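Local coordinates for transcriptional regulator (Vibrio vulnificus, PDB 4IVN), which regulates the nan operon for sialic acid catabolism as a transcriptional repressor, NanR, and binds N-acetylmannosamine 6-phosphate at its SIS domain, at residues V56-C59 and R60-Y64; S68-R71 and M72-V76. One frame throughout, in Å; residues are numbered along the deposited sequence.

Contact 1. Residues V56-C59 and R60-Y64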
ATOM      1  N   VAL A  56     -23.267 -13.358 -20.674  1.00 39.35           N
ATOM      2  CA  VAL A  56     -22.171 -14.023 -21.362  1.00 41.03           C
ATOM      3  C   VAL A  56     -22.548 -14.289 -22.823  1.00 42.41           C
ATOM      4  O   VAL A  56     -21.747 -14.019 -23.739  1.00 41.25           O
ATOM      5  CB  VAL A  56     -21.760 -15.363 -20.678  1.00 43.27           C
ATOM      6  CG1 VAL A  56     -20.721 -16.058 -21.504  1.00 41.87           C
ATOM      7  CG2 VAL A  56     -21.190 -15.159 -19.262  1.00 42.91           C
ATOM      8  N   ARG A  57     -23.771 -14.800 -23.048  1.00 42.94           N
ATOM      9  CA  ARG A  57     -24.201 -15.099 -24.393  1.00 45.14           C
ATOM     10  C   ARG A  57     -24.208 -13.846 -25.245  1.00 39.67           C
ATOM     11  O   ARG A  57     -23.735 -13.875 -26.384  1.00 43.90           O
ATOM     12  CB  ARG A  57     -25.562 -15.842 -24.424  1.00 49.08           C
ATOM     13  CG  ARG A  57     -25.813 -16.605 -25.719  1.00 58.34           C
ATOM     14  CD  ARG A  57     -27.161 -17.339 -25.710  1.00 72.05           C
ATOM     15  NE  ARG A  57     -27.821 -17.193 -24.409  1.00 81.97           N
ATOM     16  CZ  ARG A  57     -29.115 -16.928 -24.228  1.00 83.53           C
ATOM     17  NH1 ARG A  57     -29.927 -16.809 -25.280  1.00 86.02           N
ATOM     18  NH2 ARG A  57     -29.592 -16.791 -22.985  1.00 78.00           N
ATOM     19  N   LEU A  58     -24.695 -12.727 -24.716  1.00 43.67           N
ATOM     20  CA  LEU A  58     -24.590 -11.461 -25.451  1.00 41.71           C
ATOM     21  C   LEU A  58     -23.103 -11.181 -25.830  1.00 43.03           C
ATOM     22  O   LEU A  58     -22.750 -10.972 -27.010  1.00 42.00           O
ATOM     23  CB  LEU A  58     -25.207 -10.312 -24.616  1.00 42.99           C
ATOM     24  CG  LEU A  58     -25.066  -8.899 -25.180  1.00 44.91           C
ATOM     25  CD1 LEU A  58     -25.832  -8.797 -26.474  1.00 46.33           C
ATOM     26  CD2 LEU A  58     -25.581  -7.813 -24.270  1.00 41.98           C
ATOM     27  N   CYS A  59     -22.220 -11.163 -24.806  1.00 39.52           N
ATOM     28  CA  CYS A  59     -20.810 -10.991 -25.021  1.00 38.24           C
ATOM     29  C   CYS A  59     -20.288 -11.896 -26.132  1.00 37.83           C
ATOM     30  O   CYS A  59     -19.647 -11.394 -27.074  1.00 39.95           O
ATOM     31  CB  CYS A  59     -20.004 -11.165 -23.676  1.00 31.78           C
ATOM     32  SG  CYS A  59     -20.533  -9.790 -22.603  1.00 38.09           S
ATOM     33  N   ARG A  60     -20.534 -13.202 -26.060  1.00 37.75           N
ATOM     34  CA  ARG A  60     -19.954 -14.061 -27.087  1.00 43.59           C
ATOM     35  C   ARG A  60     -20.620 -13.887 -28.463  1.00 47.77           C
ATOM     36  O   ARG A  60     -19.938 -13.949 -29.483  1.00 47.28           O
ATOM     37  CB  ARG A  60     -19.971 -15.514 -26.654  1.00 44.11           C
ATOM     38  CG  ARG A  60     -19.162 -15.720 -25.405  1.00 47.38           C
ATOM     39  CD  ARG A  60     -19.087 -17.186 -25.035  1.00 58.02           C
ATOM     40  NE  ARG A  60     -18.253 -17.286 -23.829  1.00 63.91           N
ATOM     41  CZ  ARG A  60     -18.357 -18.214 -22.871  1.00 60.67           C
ATOM     42  NH1 ARG A  60     -19.282 -19.152 -22.941  1.00 58.59           N
ATOM     43  NH2 ARG A  60     -17.520 -18.191 -21.826  1.00 52.18           N
ATOM     44  N   ASP A  61     -21.919 -13.577 -28.475  1.00 49.01           N
ATOM     45  CA  ASP A  61     -22.625 -13.349 -29.730  1.00 52.46           C
ATOM     46  C   ASP A  61     -21.981 -12.194 -30.435  1.00 57.44           C
ATOM     47  O   ASP A  61     -22.038 -12.088 -31.683  1.00 59.21           O
ATOM     48  CB  ASP A  61     -24.114 -13.050 -29.514  1.00 54.41           C
ATOM     49  CG  ASP A  61     -24.926 -14.298 -29.264  1.00 56.33           C
ATOM     50  OD1 ASP A  61     -24.354 -15.404 -29.273  1.00 52.76           O
ATOM     51  OD2 ASP A  61     -26.141 -14.169 -29.047  1.00 59.70           O
ATOM     52  N   MET A  62     -21.363 -11.321 -29.654  1.00 52.50           N
ATOM     53  CA  MET A  62     -20.812 -10.104 -30.235  1.00 51.82           C
ATOM     54  C   MET A  62     -19.387 -10.333 -30.600  1.00 52.66           C
ATOM     55  O   MET A  62     -18.727  -9.397 -31.023  1.00 47.02           O
ATOM     56  CB  MET A  62     -20.897  -8.942 -29.290  1.00 56.89           C
ATOM     57  CG  MET A  62     -22.288  -8.760 -28.725  1.00 59.05           C
ATOM     58  SD  MET A  62     -22.395  -7.009 -28.908  1.00 77.50           S
ATOM     59  CE  MET A  62     -22.702  -6.991 -30.688  1.00 50.44           C
ATOM     60  N   GLY A  63     -18.927 -11.582 -30.461  1.00 47.98           N
ATOM     61  CA  GLY A  63     -17.591 -11.946 -30.898  1.00 49.98           C
ATOM     62  C   GLY A  63     -16.521 -11.764 -29.823  1.00 50.07           C
ATOM     63  O   GLY A  63     -15.348 -11.743 -30.134  1.00 46.14           O
ATOM     64  N   TYR A  64     -16.913 -11.616 -28.564  1.00 47.27           N
ATOM     65  CA  TYR A  64     -15.921 -11.502 -27.476  1.00 46.70           C
ATOM     66  C   TYR A  64     -15.818 -12.827 -26.781  1.00 45.48           C
ATOM     67  O   TYR A  64     -16.685 -13.662 -26.988  1.00 42.82           O
ATOM     68  CB  TYR A  64     -16.316 -10.420 -26.469  1.00 44.76           C
ATOM     69  CG  TYR A  64     -16.255  -9.091 -27.117  1.00 41.30           C
ATOM     70  CD1 TYR A  64     -15.050  -8.402 -27.239  1.00 41.22           C
ATOM     71  CD2 TYR A  64     -17.395  -8.554 -27.698  1.00 45.04           C
ATOM     72  CE1 TYR A  64     -14.980  -7.187 -27.897  1.00 45.63           C
ATOM     73  CE2 TYR A  64     -17.341  -7.336 -28.369  1.00 48.41           C
ATOM     74  CZ  TYR A  64     -16.135  -6.675 -28.469  1.00 44.62           C
ATOM     75  OH  TYR A  64     -16.161  -5.464 -29.103  1.00 51.69           O
TER
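A Schellman motif closes the C-terminal end of helix 52-61, and the carbonyl of Cys59 is its hub. Tyr64 N donates to Cys59 O at 3.1 Å while Gly63 N bonds back to Arg60 O at 2.8 Å; these two bonds, with Gly63 at positive phi (90°), define the motif. At these angles the carbonyl O of Met62 occupies the place of a side chain, and glycine, having none, fits. Met62 N also reaches Cys59 O, from above the carbonyl plane and from the face opposite Tyr64 N, so two N-H groups grip this oxygen. The edge of the Tyr64 ring meets the same oxygen nearly in the ring plane, with CD2 of Tyr64 3.7 Å from Cys59 O.

This turn lies in the helix-turn-helix domain of the RpiR family and leads from helix 52-61 toward helix 67-78. One turn back, regular helical bonds persist: Arg60 N to Val56 O at 2.7 Å and Asp61 N to Arg57 O at 2.8 Å. CG1 of Val56 lies over the centre of one face of the Arg60 guanidinium, 3.5 Å from its CZ. With CG1 of Val56 anti to its own N (chi1 175°) and the Arg60 chain extended from CG to NE, the two side chains lie side by side. NE of Arg60 is held by a bond to Lys65 O, which should limit rotation of the flat group. Arg57 and Asp61 run side by side without a salt bridge, their guanidinium and carboxylate planes 85° apart. Leu58 and Met62 also lie alongside each other, though the close placing of Met62 CG is doubtful; Leu58 is buried against Val25 and Ile29 of helix 20-36.

Contact 2. Residues S68-R71 and M72-V76; sequences SDFR and MALAV
Phe70 and Leu74 both set CG opposite their own backbone N (chi1 177° and 174°); the four-residue spacing puts both on one flank of helix 67-78, and the shared torsion brings their ends near each other. There CE1 of Phe70 comes within 4.5 Å of CD2 of Leu74, a loose apolar approach one helical turn apart. Their backbones are joined more firmly, Leu74 N donating to Phe70 O at 2.8 Å. CB of Leu74 also sits 3.4 Å from Phe70 O.

Successive i to i+4 bonds hold the rest of the turn. Ala73 N to Asp69 O is the straightest of the four across the segments, with an N-H...O angle of 173°, and Met72 N to Ser68 O and Ala75 N to Arg71 O are each 3.0 Å long. The helix belongs to the helix-turn-helix domain of the RpiR family. Its Phe70-Leu74 flank meets Ile29, Ala33 and Val36 of helix 20-36, while Met72 packs on Ile273 of the second subunit.

Polar ends find partners beyond the turn: OD2 of Asp69 accepts from Lys65 N, and NH1 of Arg71 donates to Gln39 O. Across these residues the contact is main-chain bonds and one loose apolar approach; the carboxylate of Asp69 is used at the helix's own start, and Arg71 joins the helix to the loop at Gln39.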
ATOM      1  N   SER A  68     -15.568 -10.079 -19.281  1.00 33.40           N
ATOM      2  CA  SER A  68     -14.371  -9.226 -19.024  1.00 31.87           C
ATOM      3  C   SER A  68     -13.752  -8.698 -20.343  1.00 30.50           C
ATOM      4  O   SER A  68     -13.277  -7.601 -20.381  1.00 29.83           O
ATOM      5  CB  SER A  68     -13.342  -9.997 -18.218  1.00 34.59           C
ATOM      6  OG  SER A  68     -13.801 -10.114 -16.847  1.00 38.20           O
ATOM      7  N   ASP A  69     -13.631  -9.558 -21.364  1.00 32.20           N
ATOM      8  CA  ASP A  69     -13.137  -9.169 -22.727  1.00 32.55           C
ATOM      9  C   ASP A  69     -13.990  -8.038 -23.356  1.00 32.67           C
ATOM     10  O   ASP A  69     -13.512  -6.995 -23.820  1.00 36.11           O
ATOM     11  CB  ASP A  69     -13.253 -10.392 -23.627  1.00 32.49           C
ATOM     12  CG  ASP A  69     -12.608 -10.186 -24.963  1.00 38.30           C
ATOM     13  OD1 ASP A  69     -11.617  -9.395 -25.090  1.00 37.71           O
ATOM     14  OD2 ASP A  69     -13.091 -10.806 -25.933  1.00 35.88           O
ATOM     15  N   PHE A  70     -15.285  -8.287 -23.398  1.00 31.66           N
ATOM     16  CA  PHE A  70     -16.296  -7.242 -23.741  1.00 33.63           C
ATOM     17  C   PHE A  70     -16.119  -5.944 -22.956  1.00 31.74           C
ATOM     18  O   PHE A  70     -16.084  -4.842 -23.548  1.00 37.08           O
ATOM     19  CB  PHE A  70     -17.692  -7.817 -23.518  1.00 35.08           C
ATOM     20  CG  PHE A  70     -18.792  -6.824 -23.764  1.00 36.66           C
ATOM     21  CD1 PHE A  70     -19.146  -5.930 -22.784  1.00 38.73           C
ATOM     22  CD2 PHE A  70     -19.488  -6.828 -24.991  1.00 42.13           C
ATOM     23  CE1 PHE A  70     -20.160  -4.984 -23.021  1.00 36.96           C
ATOM     24  CE2 PHE A  70     -20.500  -5.908 -25.242  1.00 46.07           C
ATOM     25  CZ  PHE A  70     -20.846  -4.997 -24.230  1.00 43.17           C
ATOM     26  N   ARG A  71     -16.014  -6.045 -21.602  1.00 33.14           N
ATOM     27  CA  ARG A  71     -15.974  -4.836 -20.787  1.00 30.96           C
ATOM     28  C   ARG A  71     -14.667  -4.043 -21.108  1.00 30.94           C
ATOM     29  O   ARG A  71     -14.663  -2.839 -21.174  1.00 31.69           O
ATOM     30  CB  ARG A  71     -16.024  -5.196 -19.317  1.00 31.36           C
ATOM     31  CG  ARG A  71     -16.395  -3.990 -18.427  1.00 37.50           C
ATOM     32  CD  ARG A  71     -16.366  -4.472 -16.973  1.00 39.36           C
ATOM     33  NE  ARG A  71     -14.962  -4.514 -16.526  1.00 33.84           N
ATOM     34  CZ  ARG A  71     -14.522  -4.267 -15.278  1.00 40.34           C
ATOM     35  NH1 ARG A  71     -15.368  -4.003 -14.287  1.00 40.55           N
ATOM     36  NH2 ARG A  71     -13.197  -4.342 -15.002  1.00 38.06           N
ATOM     37  N   MET A  72     -13.558  -4.761 -21.298  1.00 30.52           N
ATOM     38  CA  MET A  72     -12.291  -4.110 -21.712  1.00 31.07           C
ATOM     39  C   MET A  72     -12.474  -3.349 -23.064  1.00 37.86           C
ATOM     40  O   MET A  72     -12.091  -2.156 -23.183  1.00 35.91           O
ATOM     41  CB  MET A  72     -11.228  -5.219 -21.908  1.00 30.13           C
ATOM     42  CG  MET A  72      -9.836  -4.749 -22.376  1.00 34.11           C
ATOM     43  SD  MET A  72      -8.850  -4.011 -20.994  1.00 37.82           S
ATOM     44  CE  MET A  72      -9.118  -2.309 -21.477  1.00 36.99           C
ATOM     45  N   ALA A  73     -13.027  -4.036 -24.089  1.00 34.56           N
ATOM     46  CA  ALA A  73     -13.277  -3.315 -25.376  1.00 37.46           C
ATOM     47  C   ALA A  73     -14.178  -2.130 -25.142  1.00 38.12           C
ATOM     48  O   ALA A  73     -14.028  -1.046 -25.784  1.00 40.11           O
ATOM     49  CB  ALA A  73     -13.926  -4.230 -26.396  1.00 39.86           C
ATOM     50  N   LEU A  74     -15.158  -2.330 -24.274  1.00 37.81           N
ATOM     51  CA  LEU A  74     -16.059  -1.227 -23.997  1.00 36.77           C
ATOM     52  C   LEU A  74     -15.282   0.008 -23.522  1.00 38.94           C
ATOM     53  O   LEU A  74     -15.488   1.150 -24.044  1.00 35.78           O
ATOM     54  CB  LEU A  74     -17.129  -1.646 -22.977  1.00 36.57           C
ATOM     55  CG  LEU A  74     -18.035  -0.497 -22.523  1.00 36.01           C
ATOM     56  CD1 LEU A  74     -18.863   0.072 -23.722  1.00 40.19           C
ATOM     57  CD2 LEU A  74     -19.000  -0.954 -21.454  1.00 34.53           C
ATOM     58  N   ALA A  75     -14.387  -0.198 -22.533  1.00 36.22           N
ATOM     59  CA  ALA A  75     -13.694   0.944 -21.898  1.00 39.53           C
ATOM     60  C   ALA A  75     -12.786   1.615 -22.945  1.00 42.03           C
ATOM     61  O   ALA A  75     -12.672   2.831 -23.003  1.00 41.98           O
ATOM     62  CB  ALA A  75     -12.899   0.495 -20.620  1.00 35.99           C
ATOM     63  N   VAL A  76     -12.154   0.802 -23.791  1.00 43.81           N
ATOM     64  CA  VAL A  76     -11.267   1.320 -24.827  1.00 43.37           C
ATOM     65  C   VAL A  76     -12.103   2.103 -25.836  1.00 46.98           C
ATOM     66  O   VAL A  76     -11.680   3.201 -26.241  1.00 52.07           O
ATOM     67  CB  VAL A  76     -10.491   0.199 -25.526  1.00 40.62           C
ATOM     68  CG1 VAL A  76      -9.707   0.727 -26.748  1.00 43.16           C
ATOM     69  CG2 VAL A  76      -9.529  -0.443 -24.536  1.00 44.04           C
TER

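Contacts 1 and 2 follow each other along one chain, their centres 12 Å apart, and the turn ending helix 52-61 brings its end against helix 67-78. Cys59 SG packs on Phe70 CB at 3.6 Å, and the Tyr64 ring lies against helix 67-78, with CE1 3.5 Å from Ala73 CB and CD2 3.8 Å from Phe70 CD2. Contact 2 is the one that faces ligand and dimer partner: the Arg71 side chain is about 5 Å from a bound ManNAc-6P and touches Pro231, which lines a ManNAc-6P pocket. This places the helix-turn-helix domain beside the ligand, where binding could plausibly influence its position.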